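Long-range contacts in 2-dehydropantoate 2-reductase, putative (Enterococcus faecalis, PDB 2EW2), which probably catalyses the NADPH-dependent reduction of ketopantoate (2-dehydropantoate) to (R)-pantoate, a step in pantothenate biosynthesis: residues B[18-23]-B[47-52]; B[76-81]-B[100-105]. One frame throughout, in Å; residues are numbered along the deposited sequence.

The two contacts follow one another along the chain, contact 1 closing before contact 2 opens, and their centres lie about 20 Å apart within the N-terminal, Rossmann-type part of the reductase. Contact 2 joins neighbouring strands 77-80 and 103-106 of the large mixed sheet. Contact 1 joins helix 13-24, which packs on that sheet, to strand 47-51 of a separate four-stranded sheet. Ile20 and Met21 touch the small sheet, whereas Leu22 and Leu18 reach Ile79 of contact 2, with Leu22 CD1 3.7 Å from Ile79 CD1. The helix that follows the first strand of the Rossmann-type domain is thus packed between the two sheets and ties the small one to the large one.

Contact 1: B[18-23]-B[47-52]; sequences LGIMLH and LIADFN
With chi1 at -71°, Ile20 has CG1 anti to its own carbonyl carbon and CG2 anti to the backbone N, and both branches meet strand 47-51; the extended second torsion carries CD1 on to the strand. Leu47, with CG anti to its backbone N, offers CD2 in return. The two side chains meet at a slant, Ile20 CG1 lying 3.7 Å from Leu47 CD2. Beyond it, the tip of Ile20 presses on the methyl group of Ala49; the separation of 3.3 Å between Ile20 CD1 and Ala49 CB is tighter than ordinary van der Waals contact. The other branch, CG2, turns to Phe51 and sits at the ring's edge, 3.9 Å from Phe51 CE2.

This is a helix laid across a strand at nearly a right angle (93°), with the axes 10.0 Å apart. The helix, 13-24, begins within a GxGxxG-type sequence, consistent with a Rossmann dinucleotide-binding fold, and strand 47-51 of the small sheet packs against it here. Leu47, Ala49 and Phe51, alternate residues of the strand, all direct their side chains at it.

Met21, present as selenomethionine, comes one residue further along the helix. Its CG approaches the rim of the Phe51 ring near the ring plane, 3.7 Å from Phe51 CZ, and the two side chains cross at about a right angle. The selenium lies 5.3 Å from the centroid of the Phe51 ring and 72° off its normal, an oblique Met-aromatic contact. Val56 of adjacent strand 54-58 touches both Ile20 and Phe51, while Arg17 and Gln24 of the helix also pack against Phe51.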
loop_
_atom_site.group_PDB
_atom_site.type_symbol
_atom_site.label_atom_id
_atom_site.label_comp_id
_atom_site.label_asym_id
_atom_site.label_seq_id
_atom_site.Cartn_x
_atom_site.Cartn_y
_atom_site.Cartn_z
ATOM N N LEU B 18 28.080 -25.761 -14.726
ATOM C CA LEU B 18 28.087 -25.350 -16.125
ATOM C C LEU B 18 29.524 -25.232 -16.638
ATOM O O LEU B 18 29.828 -25.670 -17.746
ATOM C CB LEU B 18 27.317 -24.027 -16.329
ATOM C CG LEU B 18 25.849 -23.941 -15.873
ATOM C CD1 LEU B 18 25.078 -22.865 -16.632
ATOM C CD2 LEU B 18 25.113 -25.259 -15.944
ATOM N N GLY B 19 30.405 -24.661 -15.827
ATOM C CA GLY B 19 31.805 -24.511 -16.210
ATOM C C GLY B 19 32.515 -25.820 -16.532
ATOM O O GLY B 19 33.143 -25.955 -17.587
ATOM N N ILE B 20 32.440 -26.767 -15.604
ATOM C CA ILE B 20 33.022 -28.099 -15.784
ATOM C C ILE B 20 32.505 -28.805 -17.044
ATOM O O ILE B 20 33.290 -29.318 -17.836
ATOM C CB ILE B 20 32.759 -29.011 -14.552
ATOM C CG1 ILE B 20 33.610 -28.540 -13.371
ATOM C CG2 ILE B 20 33.120 -30.479 -14.888
ATOM C CD1 ILE B 20 33.219 -29.122 -12.018
HETATM N N MSE B 21 31.183 -28.835 -17.191
HETATM C CA MSE B 21 30.525 -29.547 -18.272
HETATM C C MSE B 21 30.821 -28.917 -19.636
HETATM O O MSE B 21 31.063 -29.628 -20.605
HETATM C CB MSE B 21 29.022 -29.635 -18.003
HETATM C CG MSE B 21 28.676 -30.437 -16.740
HETATM SE SE MSE B 21 26.740 -30.658 -16.482
HETATM C CE MSE B 21 26.364 -31.879 -17.920
ATOM N N LEU B 22 30.814 -27.582 -19.701
ATOM C CA LEU B 22 31.185 -26.879 -20.933
ATOM C C LEU B 22 32.674 -27.041 -21.264
ATOM O O LEU B 22 33.057 -27.045 -22.435
ATOM C CB LEU B 22 30.798 -25.397 -20.846
ATOM C CG LEU B 22 29.294 -25.108 -20.938
ATOM C CD1 LEU B 22 28.986 -23.684 -20.444
ATOM C CD2 LEU B 22 28.771 -25.334 -22.376
ATOM N N HIS B 23 33.497 -27.174 -20.228
ATOM C CA HIS B 23 34.917 -27.444 -20.384
ATOM C C HIS B 23 35.114 -28.851 -20.957
ATOM O O HIS B 23 35.923 -29.055 -21.865
ATOM C CB HIS B 23 35.651 -27.280 -19.048
ATOM C CG HIS B 23 37.092 -27.702 -19.089
ATOM N ND1 HIS B 23 38.074 -26.949 -19.703
ATOM C CD2 HIS B 23 37.717 -28.792 -18.580
ATOM C CE1 HIS B 23 39.239 -27.559 -19.571
ATOM N NE2 HIS B 23 39.048 -28.680 -18.899
ATOM N N LEU B 47 39.330 -26.629 -10.311
ATOM C CA LEU B 47 37.981 -26.793 -9.778
ATOM C C LEU B 47 37.688 -28.275 -9.665
ATOM O O LEU B 47 37.736 -28.994 -10.660
ATOM C CB LEU B 47 36.953 -26.104 -10.684
ATOM C CG LEU B 47 35.450 -26.313 -10.431
ATOM C CD1 LEU B 47 35.035 -25.894 -9.007
ATOM C CD2 LEU B 47 34.627 -25.576 -11.485
ATOM N N ILE B 48 37.367 -28.720 -8.452
ATOM C CA ILE B 48 37.190 -30.134 -8.166
ATOM C C ILE B 48 35.721 -30.434 -7.962
ATOM O O ILE B 48 35.059 -29.806 -7.121
ATOM C CB ILE B 48 38.005 -30.574 -6.914
ATOM C CG1 ILE B 48 39.500 -30.353 -7.164
ATOM C CG2 ILE B 48 37.729 -32.060 -6.558
ATOM C CD1 ILE B 48 40.347 -30.495 -5.923
ATOM N N ALA B 49 35.222 -31.394 -8.742
ATOM C CA ALA B 49 33.852 -31.851 -8.630
ATOM C C ALA B 49 33.776 -33.322 -8.240
ATOM O O ALA B 49 34.520 -34.158 -8.760
ATOM C CB ALA B 49 33.112 -31.629 -9.920
ATOM N N ASP B 50 32.886 -33.616 -7.299
ATOM C CA ASP B 50 32.408 -34.963 -7.096
ATOM C C ASP B 50 31.201 -35.093 -8.008
ATOM O O ASP B 50 30.085 -34.721 -7.648
ATOM C CB ASP B 50 32.047 -35.206 -5.628
ATOM C CG ASP B 50 31.410 -36.563 -5.397
ATOM O OD1 ASP B 50 31.301 -37.371 -6.357
ATOM O OD2 ASP B 50 31.004 -36.819 -4.248
ATOM N N PHE B 51 31.460 -35.619 -9.200
ATOM C CA PHE B 51 30.525 -35.589 -10.304
ATOM C C PHE B 51 29.932 -36.979 -10.470
ATOM O O PHE B 51 30.573 -37.851 -11.047
ATOM C CB PHE B 51 31.289 -35.200 -11.579
ATOM C CG PHE B 51 30.437 -34.606 -12.657
ATOM C CD1 PHE B 51 29.106 -34.977 -12.812
ATOM C CD2 PHE B 51 30.984 -33.672 -13.537
ATOM C CE1 PHE B 51 28.322 -34.434 -13.818
ATOM C CE2 PHE B 51 30.210 -33.120 -14.552
ATOM C CZ PHE B 51 28.873 -33.501 -14.692
ATOM N N ASN B 52 28.716 -37.177 -9.967
ATOM C CA ASN B 52 28.053 -38.483 -9.990
ATOM C C ASN B 52 28.957 -39.615 -9.458
ATOM O O ASN B 52 29.126 -40.649 -10.115
ATOM C CB ASN B 52 27.547 -38.828 -11.410
ATOM C CG ASN B 52 26.636 -37.750 -12.015
ATOM O OD1 ASN B 52 26.528 -37.657 -13.233
ATOM N ND2 ASN B 52 25.976 -36.955 -11.177
#

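Contact 2: B[76-81]-B[100-105]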
loop_
_atom_site.group_PDB
_atom_site.type_symbol
_atom_site.label_atom_id
_atom_site.label_comp_id
_atom_site.label_asym_id
_atom_site.label_seq_id
_atom_site.Cartn_x
_atom_site.Cartn_y
_atom_site.Cartn_z
ATOM N N ASP B 76 32.503 -14.961 -26.392
ATOM C CA ASP B 76 31.290 -15.056 -27.186
ATOM C C ASP B 76 30.031 -15.032 -26.309
ATOM O O ASP B 76 28.987 -14.539 -26.725
ATOM C CB ASP B 76 31.316 -16.352 -28.005
ATOM C CG ASP B 76 32.610 -16.508 -28.824
ATOM O OD1 ASP B 76 32.905 -15.594 -29.618
ATOM O OD2 ASP B 76 33.324 -17.525 -28.674
ATOM N N LEU B 77 30.125 -15.615 -25.114
ATOM C CA LEU B 77 28.947 -15.829 -24.257
ATOM C C LEU B 77 29.317 -15.591 -22.821
ATOM O O LEU B 77 30.353 -16.060 -22.361
ATOM C CB LEU B 77 28.386 -17.255 -24.396
ATOM C CG LEU B 77 27.189 -17.676 -23.514
ATOM C CD1 LEU B 77 25.927 -16.877 -23.881
ATOM C CD2 LEU B 77 26.923 -19.190 -23.602
ATOM N N ILE B 78 28.466 -14.861 -22.114
ATOM C CA ILE B 78 28.575 -14.768 -20.669
ATOM C C ILE B 78 27.318 -15.415 -20.091
ATOM O O ILE B 78 26.206 -15.133 -20.547
ATOM C CB ILE B 78 28.714 -13.305 -20.165
ATOM C CG1 ILE B 78 29.968 -12.644 -20.755
ATOM C CG2 ILE B 78 28.800 -13.248 -18.590
ATOM C CD1 ILE B 78 29.978 -11.116 -20.579
ATOM N N ILE B 79 27.514 -16.311 -19.128
ATOM C CA ILE B 79 26.408 -16.911 -18.409
ATOM C C ILE B 79 26.309 -16.226 -17.052
ATOM O O ILE B 79 27.232 -16.299 -16.250
ATOM C CB ILE B 79 26.556 -18.440 -18.222
ATOM C CG1 ILE B 79 26.572 -19.127 -19.591
ATOM C CG2 ILE B 79 25.385 -18.961 -17.340
ATOM C CD1 ILE B 79 27.189 -20.550 -19.609
ATOM N N ALA B 80 25.186 -15.549 -16.824
ATOM C CA ALA B 80 24.971 -14.772 -15.609
ATOM C C ALA B 80 24.289 -15.606 -14.516
ATOM O O ALA B 80 23.158 -16.053 -14.692
ATOM C CB ALA B 80 24.130 -13.541 -15.927
ATOM N N LEU B 81 24.992 -15.803 -13.397
ATOM C CA LEU B 81 24.448 -16.471 -12.218
ATOM C C LEU B 81 24.638 -15.680 -10.916
ATOM O O LEU B 81 24.193 -16.121 -9.852
ATOM C CB LEU B 81 25.049 -17.871 -12.075
ATOM C CG LEU B 81 24.469 -18.857 -13.089
ATOM C CD1 LEU B 81 25.510 -19.849 -13.548
ATOM C CD2 LEU B 81 23.232 -19.562 -12.488
ATOM N N GLU B 100 30.720 -6.126 -29.201
ATOM C CA GLU B 100 29.442 -6.039 -29.891
ATOM C C GLU B 100 28.867 -7.409 -30.208
ATOM O O GLU B 100 27.664 -7.533 -30.380
ATOM C CB GLU B 100 29.602 -5.257 -31.209
ATOM C CG GLU B 100 30.982 -5.465 -31.863
ATOM C CD GLU B 100 30.999 -5.162 -33.343
ATOM O OE1 GLU B 100 30.229 -4.277 -33.788
ATOM O OE2 GLU B 100 31.791 -5.825 -34.060
ATOM N N LYS B 101 29.724 -8.427 -30.314
ATOM C CA LYS B 101 29.278 -9.787 -30.643
ATOM C C LYS B 101 29.021 -10.679 -29.404
ATOM O O LYS B 101 28.652 -11.834 -29.547
ATOM C CB LYS B 101 30.267 -10.475 -31.611
ATOM C CG LYS B 101 30.458 -9.736 -32.971
ATOM C CD LYS B 101 31.412 -10.516 -33.899
ATOM C CE LYS B 101 31.481 -9.935 -35.343
ATOM N NZ LYS B 101 30.138 -9.815 -36.028
ATOM N N THR B 102 29.227 -10.148 -28.203
ATOM C CA THR B 102 29.030 -10.913 -26.981
ATOM C C THR B 102 27.551 -11.047 -26.611
ATOM O O THR B 102 26.826 -10.064 -26.630
ATOM C CB THR B 102 29.813 -10.309 -25.815
ATOM O OG1 THR B 102 31.194 -10.211 -26.179
ATOM C CG2 THR B 102 29.706 -11.202 -24.593
ATOM N N TYR B 103 27.118 -12.269 -26.301
ATOM C CA TYR B 103 25.771 -12.533 -25.816
ATOM C C TYR B 103 25.821 -12.860 -24.335
ATOM O O TYR B 103 26.853 -13.301 -23.821
ATOM C CB TYR B 103 25.149 -13.712 -26.571
ATOM C CG TYR B 103 24.629 -13.367 -27.951
ATOM C CD1 TYR B 103 25.503 -13.100 -29.017
ATOM C CD2 TYR B 103 23.242 -13.337 -28.206
ATOM C CE1 TYR B 103 24.991 -12.794 -30.307
ATOM C CE2 TYR B 103 22.740 -13.039 -29.464
ATOM C CZ TYR B 103 23.613 -12.783 -30.508
ATOM O OH TYR B 103 23.079 -12.472 -31.743
ATOM N N VAL B 104 24.718 -12.612 -23.638
ATOM C CA VAL B 104 24.594 -13.038 -22.238
ATOM C C VAL B 104 23.355 -13.938 -22.092
ATOM O O VAL B 104 22.283 -13.671 -22.685
ATOM C CB VAL B 104 24.552 -11.820 -21.243
ATOM C CG1 VAL B 104 23.415 -10.872 -21.611
ATOM C CG2 VAL B 104 24.393 -12.285 -19.773
ATOM N N LEU B 105 23.524 -15.024 -21.345
ATOM C CA LEU B 105 22.423 -15.899 -20.972
ATOM C C LEU B 105 22.182 -15.689 -19.488
ATOM O O LEU B 105 23.004 -16.076 -18.649
ATOM C CB LEU B 105 22.732 -17.383 -21.244
ATOM C CG LEU B 105 21.690 -18.388 -20.702
ATOM C CD1 LEU B 105 20.296 -18.186 -21.345
ATOM C CD2 LEU B 105 22.156 -19.836 -20.834
#
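Leu77 and Leu105 project from the same side of two parallel strands, with Ile79 and Tyr103 on the same face. With CG anti to its backbone N (chi1 177°), Leu77 leans toward the neighbouring strand, and its CD1 lies 4.2 Å from both Tyr103 CB and Leu105 CB. The Tyr103 ring leads away from strand 77-80 and stacks with Phe163.

On the other side stand Ile78 and Val104. Ile78 crosses Thr102 at a slant, its CD1 4.0 Å from Thr102 CG2, while Val104 CG2 comes within 4.1 Å of Ala80 CB. Phe91 of helix 84-94 covers Ile78, Val104 and Ala80 on this side.

Four backbone hydrogen bonds, 2.8 to 3.0 Å between N and O, hold the strands in register: Tyr103 N to Asp76 O, Ile78 N to Tyr103 O, Leu105 N to Ile78 O and Ala80 N to Leu105 O. The first is nearly straight at its hydrogen (177°), although the donor is tilted 34° from the carbonyl plane of Asp76.

Strand 77-80, helix 84-94 and strand 103-106 form a beta-alpha-beta unit, with the two strands adjacent and parallel as in a Rossmann-type sheet.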